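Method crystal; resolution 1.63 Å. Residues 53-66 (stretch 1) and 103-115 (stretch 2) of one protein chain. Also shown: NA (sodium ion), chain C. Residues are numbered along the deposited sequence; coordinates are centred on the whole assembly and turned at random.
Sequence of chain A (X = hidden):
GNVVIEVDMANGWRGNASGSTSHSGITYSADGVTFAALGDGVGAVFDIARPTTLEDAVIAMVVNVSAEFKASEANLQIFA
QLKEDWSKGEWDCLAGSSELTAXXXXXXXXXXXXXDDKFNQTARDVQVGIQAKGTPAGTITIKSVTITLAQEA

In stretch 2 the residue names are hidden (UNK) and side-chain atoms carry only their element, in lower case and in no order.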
ATOM      1  N   THR A  53      -8.284   1.291 -15.018  1.00 14.57           N
ATOM      2  CA  THR A  53      -9.700   0.974 -14.719  1.00 14.89           C
ATOM      3  C   THR A  53      -9.685   0.281 -13.351  1.00 14.81           C
ATOM      4  O   THR A  53      -9.824  -0.949 -13.242  1.00 15.49           O
ATOM      5  CB  THR A  53     -10.311   0.100 -15.792  1.00 14.57           C
ATOM      6  OG1 THR A  53     -10.275   0.808 -17.049  1.00 15.09           O
ATOM      7  CG2 THR A  53     -11.788  -0.159 -15.526  1.00 15.53           C
ATOM      8  N   LEU A  54      -9.427   1.108 -12.338  1.00 14.56           N
ATOM      9  CA  LEU A  54      -9.257   0.639 -10.952  1.00 14.49           C
ATOM     10  C   LEU A  54     -10.480   0.748 -10.036  1.00 14.93           C
ATOM     11  O   LEU A  54     -10.442   0.252  -8.909  1.00 14.37           O
ATOM     12  CB  LEU A  54      -8.027   1.316 -10.312  1.00 14.92           C
ATOM     13  CG  LEU A  54      -6.695   0.714 -10.694  1.00 13.35           C
ATOM     14  CD1 LEU A  54      -5.551   1.694 -10.312  1.00 13.85           C
ATOM     15  CD2 LEU A  54      -6.453  -0.675 -10.097  1.00 16.32           C
ATOM     16  N   GLU A  55     -11.574   1.330 -10.514  1.00 15.69           N
ATOM     17  CA  GLU A  55     -12.773   1.398  -9.661  1.00 16.26           C
ATOM     18  C   GLU A  55     -13.290  -0.016  -9.420  1.00 16.85           C
ATOM     19  O   GLU A  55     -13.339  -0.826 -10.353  1.00 17.26           O
ATOM     20  CB  GLU A  55     -13.850   2.292 -10.285  1.00 16.47           C
ATOM     21  CG  GLU A  55     -13.509   3.769 -10.275  1.00 17.33           C
ATOM     22  CD  GLU A  55     -13.474   4.367  -8.863  1.00 17.58           C
ATOM     23  OE1 GLU A  55     -14.114   3.783  -7.949  1.00 17.71           O
ATOM     24  OE2 GLU A  55     -12.802   5.400  -8.684  1.00 17.80           O
ATOM     25  N   ASP A  56     -13.633  -0.316  -8.157  1.00 17.62           N
ATOM     26  CA  ASP A  56     -14.095  -1.651  -7.711  1.00 18.13           C
ATOM     27  C   ASP A  56     -12.986  -2.734  -7.735  1.00 17.23           C
ATOM     28  O   ASP A  56     -13.251  -3.915  -7.535  1.00 17.61           O
ATOM     29  CB  ASP A  56     -15.363  -2.099  -8.474  1.00 19.38           C
ATOM     30  CG  ASP A  56     -16.534  -1.144  -8.269  1.00 23.10           C
ATOM     31  OD1 ASP A  56     -16.789  -0.715  -7.136  1.00 23.76           O
ATOM     32  OD2 ASP A  56     -17.246  -0.748  -9.198  1.00 28.64           O
ATOM     33  N   ALA A  57     -11.731  -2.313  -7.889  1.00 15.94           N
ATOM     34  CA  ALA A  57     -10.596  -3.239  -7.825  1.00 15.98           C
ATOM     35  C   ALA A  57     -10.297  -3.573  -6.363  1.00 15.77           C
ATOM     36  O   ALA A  57     -10.555  -2.765  -5.472  1.00 17.46           O
ATOM     37  CB  ALA A  57      -9.349  -2.644  -8.471  1.00 15.67           C
ATOM     38  N   VAL A  58      -9.768  -4.761  -6.137  1.00 16.44           N
ATOM     39  CA  VAL A  58      -9.355  -5.224  -4.800  1.00 16.73           C
ATOM     40  C   VAL A  58      -7.842  -5.392  -4.749  1.00 15.49           C
ATOM     41  O   VAL A  58      -7.286  -6.168  -5.517  1.00 15.45           O
ATOM     42  CB  VAL A  58     -10.024  -6.545  -4.408  1.00 17.48           C
ATOM     43  CG1 VAL A  58      -9.580  -6.989  -3.030  1.00 19.68           C
ATOM     44  CG2 VAL A  58     -11.540  -6.358  -4.462  1.00 19.05           C
ATOM     45  N   ILE A  59      -7.199  -4.655  -3.847  1.00 15.20           N
ATOM     46  CA  ILE A  59      -5.759  -4.765  -3.584  1.00 15.11           C
ATOM     47  C   ILE A  59      -5.572  -5.728  -2.418  1.00 15.50           C
ATOM     48  O   ILE A  59      -6.182  -5.528  -1.349  1.00 17.52           O
ATOM     49  CB  ILE A  59      -5.155  -3.377  -3.219  1.00 14.75           C
ATOM     50  CG1 ILE A  59      -5.441  -2.353  -4.322  1.00 15.56           C
ATOM     51  CG2 ILE A  59      -3.656  -3.478  -2.949  1.00 14.00           C
ATOM     52  CD1 ILE A  59      -5.257  -0.932  -3.865  1.00 19.64           C
ATOM     53  N   ALA A  60      -4.764  -6.755  -2.611  1.00 15.41           N
ATOM     54  CA  ALA A  60      -4.450  -7.694  -1.514  1.00 15.28           C
ATOM     55  C   ALA A  60      -2.941  -7.704  -1.306  1.00 14.95           C
ATOM     56  O   ALA A  60      -2.185  -7.977  -2.253  1.00 15.21           O
ATOM     57  CB  ALA A  60      -4.952  -9.078  -1.827  1.00 16.16           C
ATOM     58  N   MET A  61      -2.500  -7.404  -0.080  1.00 13.97           N
ATOM     59  CA  MET A  61      -1.075  -7.415   0.255  1.00 13.65           C
ATOM     60  C   MET A  61      -0.744  -8.487   1.281  1.00 13.72           C
ATOM     61  O   MET A  61      -1.421  -8.563   2.284  1.00 14.90           O
ATOM     62  CB  MET A  61      -0.646  -6.047   0.812  1.00 13.76           C
ATOM     63  CG  MET A  61      -0.839  -4.923  -0.129  1.00 13.64           C
ATOM     64  SD  MET A  61       0.278  -3.535   0.311  1.00 14.69           S
ATOM     65  CE  MET A  61      -0.224  -2.398  -0.946  1.00 15.25           C
ATOM     66  N   VAL A  62       0.279  -9.301   1.035  1.00 13.33           N
ATOM     67  CA  VAL A  62       0.748 -10.246   2.089  1.00 13.91           C
ATOM     68  C   VAL A  62       1.875  -9.488   2.776  1.00 14.33           C
ATOM     69  O   VAL A  62       2.850  -9.105   2.104  1.00 13.35           O
ATOM     70  CB  VAL A  62       1.260 -11.571   1.557  1.00 13.96           C
ATOM     71  CG1 VAL A  62       1.849 -12.427   2.703  1.00 15.83           C
ATOM     72  CG2 VAL A  62       0.136 -12.352   0.865  1.00 15.41           C
ATOM     73  N   VAL A  63       1.760  -9.287   4.086  1.00 13.48           N
ATOM     74  CA  VAL A  63       2.755  -8.510   4.852  1.00 13.77           C
ATOM     75  C   VAL A  63       3.259  -9.222   6.091  1.00 15.08           C
ATOM     76  O   VAL A  63       2.633 -10.163   6.550  1.00 14.95           O
ATOM     77  CB  VAL A  63       2.224  -7.115   5.282  1.00 13.64           C
ATOM     78  CG1 VAL A  63       1.730  -6.339   4.077  1.00 14.23           C
ATOM     79  CG2 VAL A  63       1.083  -7.234   6.328  1.00 15.87           C
ATOM     80  N   ASN A  64       4.415  -8.794   6.579  1.00 15.43           N
ATOM     81  CA  ASN A  64       4.920  -9.233   7.880  1.00 16.32           C
ATOM     82  C   ASN A  64       5.304  -8.011   8.667  1.00 16.99           C
ATOM     83  O   ASN A  64       6.058  -7.138   8.171  1.00 16.30           O
ATOM     84  CB  ASN A  64       6.084 -10.181   7.776  1.00 17.57           C
ATOM     85  CG  ASN A  64       6.420 -10.815   9.127  1.00 18.25           C
ATOM     86  OD1 ASN A  64       7.094 -10.213   9.947  1.00 16.46           O
ATOM     87  ND2 ASN A  64       5.869 -12.025   9.389  1.00 21.21           N
ATOM     88  N   VAL A  65       4.775  -7.913   9.883  1.00 16.47           N
ATOM     89  CA  VAL A  65       5.021  -6.745  10.747  1.00 18.02           C
ATOM     90  C   VAL A  65       5.980  -7.102  11.897  1.00 17.13           C
ATOM     91  O   VAL A  65       5.873  -8.173  12.476  1.00 16.38           O
ATOM     92  CB  VAL A  65       3.725  -6.002  11.187  1.00 19.77           C
ATOM     93  CG1 VAL A  65       2.440  -6.441  10.390  1.00 21.78           C
ATOM     94  CG2 VAL A  65       3.501  -5.986  12.678  1.00 21.04           C
ATOM     95  N   SER A  66       6.941  -6.232  12.182  1.00 16.41           N
ATOM     96  CA  SER A  66       7.922  -6.522  13.244  1.00 17.14           C
ATOM     97  C   SER A  66       7.311  -6.351  14.634  1.00 16.61           C
ATOM     98  O   SER A  66       6.290  -5.670  14.841  1.00 15.79           O
ATOM     99  CB  SER A  66       9.180  -5.643  13.148  1.00 18.26           C
ATOM    100  OG  SER A  66       8.941  -4.332  13.623  1.00 18.85           O
ATOM    101  N   UNK A 103       3.510 -12.268  14.904  1.00 18.16           N
ATOM    102  CA  UNK A 103       3.786 -13.714  15.014  1.00 19.01           C
ATOM    103  C   UNK A 103       3.701 -14.525  13.714  1.00 19.02           C
ATOM    104  O   UNK A 103       4.272 -15.623  13.621  1.00 20.51           O
ATOM    105  o   UNK A 103       4.046 -13.471  17.797  1.00 24.39           O
ATOM    106  o   UNK A 103       1.942 -13.702  18.138  1.00 24.22           O
ATOM    107  c   UNK A 103       2.921 -13.808  17.376  1.00 21.23           C
ATOM    108  c   UNK A 103       2.808 -14.355  15.998  1.00 18.94           C
ATOM    109  N   UNK A 104       2.896 -14.043  12.761  1.00 18.66           N
ATOM    110  CA  UNK A 104       2.703 -14.692  11.466  1.00 19.21           C
ATOM    111  C   UNK A 104       2.543 -13.636  10.387  1.00 18.69           C
ATOM    112  O   UNK A 104       2.292 -12.459  10.651  1.00 18.30           O
ATOM    113  o   UNK A 104       0.246 -14.797  11.401  1.00 20.22           O
ATOM    114  c   UNK A 104       1.269 -16.462  12.696  1.00 20.98           C
ATOM    115  c   UNK A 104       1.432 -15.599  11.447  1.00 20.06           C
ATOM    116  N   UNK A 105       2.701 -14.082   9.153  1.00 17.92           N
ATOM    117  CA  UNK A 105       2.335 -13.253   7.998  1.00 17.41           C
ATOM    118  C   UNK A 105       0.815 -13.014   8.012  1.00 17.58           C
ATOM    119  O   UNK A 105       0.034 -13.821   8.559  1.00 18.11           O
ATOM    120  c   UNK A 105       4.119 -14.084   6.380  1.00 17.21           C
ATOM    121  o   UNK A 105       4.549 -14.822   5.462  1.00 19.73           O
ATOM    122  o   UNK A 105       4.942 -13.479   7.101  1.00 19.95           O
ATOM    123  c   UNK A 105       2.643 -13.926   6.654  1.00 18.12           C
ATOM    124  N   UNK A 106       0.401 -11.922   7.383  1.00 15.82           N
ATOM    125  CA  UNK A 106      -1.014 -11.526   7.269  1.00 17.17           C
ATOM    126  C   UNK A 106      -1.346 -11.059   5.867  1.00 17.69           C
ATOM    127  O   UNK A 106      -0.480 -10.545   5.151  1.00 16.62           O
ATOM    128  c   UNK A 106      -0.918  -9.133  10.310  1.00 26.15           C
ATOM    129  c   UNK A 106      -1.315 -10.335   8.173  1.00 17.86           C
ATOM    130  c   UNK A 106      -1.064 -10.506   9.653  1.00 22.39           C
ATOM    131  c   UNK A 106      -2.183 -11.362  10.266  1.00 26.17           C
ATOM    132  N   UNK A 107      -2.617 -11.196   5.505  1.00 17.92           N
ATOM    133  CA  UNK A 107      -3.132 -10.673   4.239  1.00 18.09           C
ATOM    134  C   UNK A 107      -4.062  -9.513   4.560  1.00 18.56           C
ATOM    135  O   UNK A 107      -5.093  -9.674   5.270  1.00 18.67           O
ATOM    136  c   UNK A 107      -4.371 -11.160   2.103  1.00 19.22           C
ATOM    137  o   UNK A 107      -2.986 -12.779   3.043  1.00 19.57           O
ATOM    138  c   UNK A 107      -3.887 -11.726   3.422  1.00 18.56           C
ATOM    139  N   UNK A 108      -3.711  -8.345   4.040  1.00 18.09           N
ATOM    140  CA  UNK A 108      -4.514  -7.137   4.181  1.00 17.87           C
ATOM    141  C   UNK A 108      -5.112  -6.764   2.833  1.00 18.83           C
ATOM    142  O   UNK A 108      -4.459  -6.875   1.809  1.00 17.65           O
ATOM    143  c   UNK A 108      -3.660  -5.983   4.685  1.00 18.21           C
ATOM    144  c   UNK A 108      -2.136  -5.030   6.410  1.00 22.22           C
ATOM    145  c   UNK A 108      -2.954  -6.230   6.020  1.00 19.21           C
ATOM    146  c   UNK A 108      -3.933  -6.571   7.136  1.00 20.97           C
ATOM    147  N   UNK A 109      -6.374  -6.353   2.847  1.00 18.89           N
ATOM    148  CA  UNK A 109      -7.075  -6.023   1.612  1.00 19.46           C
ATOM    149  C   UNK A 109      -7.698  -4.632   1.638  1.00 19.17           C
ATOM    150  O   UNK A 109      -8.002  -4.057   2.709  1.00 19.62           O
ATOM    151  c   UNK A 109      -8.122  -7.082   1.207  1.00 20.27           C
ATOM    152  o   UNK A 109      -9.233  -7.028   2.108  1.00 23.24           O
ATOM    153  c   UNK A 109      -7.611  -8.495   1.286  1.00 20.77           C
ATOM    154  N   UNK A 110      -7.891  -4.097   0.432  1.00 17.53           N
ATOM    155  CA  UNK A 110      -8.422  -2.763   0.248  1.00 17.77           C
ATOM    156  C   UNK A 110      -9.192  -2.691  -1.042  1.00 18.43           C
ATOM    157  O   UNK A 110      -8.649  -3.004  -2.095  1.00 18.50           O
ATOM    158  c   UNK A 110      -7.287  -1.731   0.193  1.00 18.53           C
ATOM    159  s   UNK A 110      -7.823  -0.031  -0.055  1.00 19.28           S
ATOM    160  N   UNK A 111     -10.462  -2.324  -0.958  1.00 18.15           N
ATOM    161  CA  UNK A 111     -11.295  -2.141  -2.164  1.00 19.09           C
ATOM    162  C   UNK A 111     -11.316  -0.658  -2.570  1.00 18.78           C
ATOM    163  O   UNK A 111     -11.641   0.222  -1.764  1.00 19.42           O
ATOM    164  o   UNK A 111     -12.750  -4.029  -1.733  1.00 19.37           O
ATOM    165  c   UNK A 111     -13.570  -2.464  -3.202  1.00 21.45           C
ATOM    166  c   UNK A 111     -12.735  -2.622  -1.954  1.00 19.24           C
ATOM    167  N   UNK A 112     -10.979  -0.394  -3.825  1.00 18.57           N
ATOM    168  CA  UNK A 112     -11.043   0.969  -4.368  1.00 18.96           C
ATOM    169  C   UNK A 112     -12.487   1.230  -4.810  1.00 19.71           C
ATOM    170  O   UNK A 112     -13.021   0.514  -5.643  1.00 19.71           O
ATOM    171  c   UNK A 112     -10.071   1.160  -5.574  1.00 18.92           C
ATOM    172  c   UNK A 112      -7.564   0.905  -6.298  1.00 21.90           C
ATOM    173  c   UNK A 112     -10.321   2.511  -6.245  1.00 19.18           C
ATOM    174  c   UNK A 112      -8.609   1.004  -5.128  1.00 19.09           C
ATOM    175  N   UNK A 113     -13.111   2.251  -4.244  1.00 21.73           N
ATOM    176  CA  UNK A 113     -14.496   2.607  -4.574  1.00 22.88           C
ATOM    177  C   UNK A 113     -14.751   4.103  -4.278  1.00 24.07           C
ATOM    178  O   UNK A 113     -15.060   4.474  -3.142  1.00 24.91           O
ATOM    179  o   UNK A 113     -17.839   1.553  -3.355  1.00 31.62           O
ATOM    180  c   UNK A 113     -16.929   1.990  -4.096  1.00 26.41           C
ATOM    181  o   UNK A 113     -17.256   2.662  -5.100  1.00 26.62           O
ATOM    182  c   UNK A 113     -15.454   1.727  -3.777  1.00 24.12           C
ATOM    183  N   UNK A 114     -14.592   4.930  -5.304  1.00 23.67           N
ATOM    184  CA  UNK A 114     -14.837   6.376  -5.229  1.00 24.32           C
ATOM    185  C   UNK A 114     -16.128   6.731  -5.973  1.00 25.30           C
ATOM    186  O   UNK A 114     -16.392   6.255  -7.075  1.00 24.08           O
ATOM    187  c   UNK A 114     -12.400   7.092  -4.884  1.00 23.48           C
ATOM    188  c   UNK A 114     -12.569   7.825  -3.559  1.00 25.55           C
ATOM    189  c   UNK A 114     -13.656   7.182  -5.767  1.00 24.41           C
ATOM    190  o   UNK A 114     -12.684   7.144  -2.517  1.00 26.39           O
ATOM    191  o   UNK A 114     -12.612   9.070  -3.553  1.00 24.79           O
ATOM    192  N   UNK A 115     -16.932   7.581  -5.346  1.00 27.31           N
ATOM    193  CA  UNK A 115     -18.250   7.950  -5.904  1.00 28.93           C
ATOM    194  C   UNK A 115     -18.161   8.652  -7.275  1.00 28.85           C
ATOM    195  O   UNK A 115     -19.012   8.425  -8.133  1.00 29.95           O
ATOM    196  c   UNK A 115     -19.049   8.810  -4.922  1.00 30.14           C
ATOM    197  o   UNK A 115     -19.767   8.633  -2.619  1.00 38.79           O
ATOM    198  o   UNK A 115     -19.665   6.795  -3.726  1.00 38.42           O
ATOM    199  c   UNK A 115     -19.514   8.043  -3.692  1.00 33.60           C
TER
HETATM  200 NA    NA C1244       6.818 -10.647  12.325  1.00 34.18          NA
HETATM  201  O   HOH W   1     -16.633   3.136  -7.727  1.00 30.81           O
HETATM  202  O   HOH W   2     -19.221   0.276  -6.574  1.00 42.90           O
HETATM  203  O   HOH W   3       6.495 -13.378  11.924  1.00 31.91           O
HETATM  204  O   HOH W   4       3.531 -10.088  11.128  1.00 23.57           O
HETATM  205  O   HOH W   5       8.592 -10.674  13.133  1.00 36.61           O

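Position 103 has two side-chain carbons, the second carrying two oxygens: a carboxylate, Asp 103. It points away from stretch 1, a natural place for a charge in an exposed loop. At 104 one carbon carries an oxygen and a carbon, which defines Thr 104; its side chain also points away, while its backbone O accepts from water 4, which in turn accepts from Val 65 N. Position 105 again shows two carbons and two oxygens, one oxygen meeting the Asn 64 amide: Asp 105. Its OD1 takes a hydrogen bond from Asn 64 ND2 (2.9 Å). The sodium ion NA is bound by Asn 64 OD1 at 2.4 Å.

Position 106 has four carbons forked at the second, packing against Val 63 and Val 65: Leu 106. Its CB lies 4.3 Å from Val 63 CG2 and its CD1 4.3 Å from Val 65 CG1, an apolar setting. At 107 one carbon bears an oxygen and a carbon beside Val 62 on the other face: Thr 107, a beta-branched residue whose hydroxyl suits an exposed strand. Position 108 repeats the four-carbon fork against Val 63: Leu 108, its CD1 3.9 Å from Val 63 CG2. Position 109, one carbon with an oxygen and a carbon, lies beside Ala 60: Thr 109, its CG2 4.1 Å from Ala 60 CB.

Position 110 has one carbon and a sulfur, the carbon near Ile 59: Cys 110, covalently bonded elsewhere in the structure. Its CB sits 4.3 Å from Ile 59 CB in a buried site. At 111 the oxygen-and-carbon pattern returns beside Val 58: Thr 111, with OG1 3.8 Å from Val 58 CG2. Like Thr 109 it is exposed, where a hydroxyl is at home. Position 112 has four carbons forked at the first; its two-carbon arm reaches Ile 59 and Leu 54: Ile 112. CD1 is 3.8 Å from Ile 59 CD1 and 4.1 Å from Leu 54 CB, filling a buried apolar site.

Position 113, two carbons and two oxygens, nears Asp 56: Asp 113. Its OD1 is 4.0 Å from Asp 56 OD1, and water 2 donates to both, weakly to Asp 113, easing the like charges. Position 114 has three carbons ending in two oxygens, and its backbone N donates to Glu 55 OE1 (2.9 Å): Glu 114. That bond is open to most residue types; the carboxylate leads away, its OE1 hydrogen-bonded elsewhere in the structure. Position 115, two carbons and two oxygens, is Asp 115, exposed and out of contact.

The contact is an antiparallel strand pair. Paired backbone hydrogen bonds link Ile 59, Met 61 and Val 63 to Cys 110, Leu 108 and Leu 106, whose side chains share the more apolar face; Thr 107, Thr 109 and Thr 111 lie on the other, paired with Val 62, Ala 60 and Val 58. Beyond the strand, Ile 112 N donates to Ala 57 O and Asp 56 N to Ile 112 O, fastening the turn from Leu 54 to Ala 57.

Stretch 2 (103-115) DTDLTLTCTIDED
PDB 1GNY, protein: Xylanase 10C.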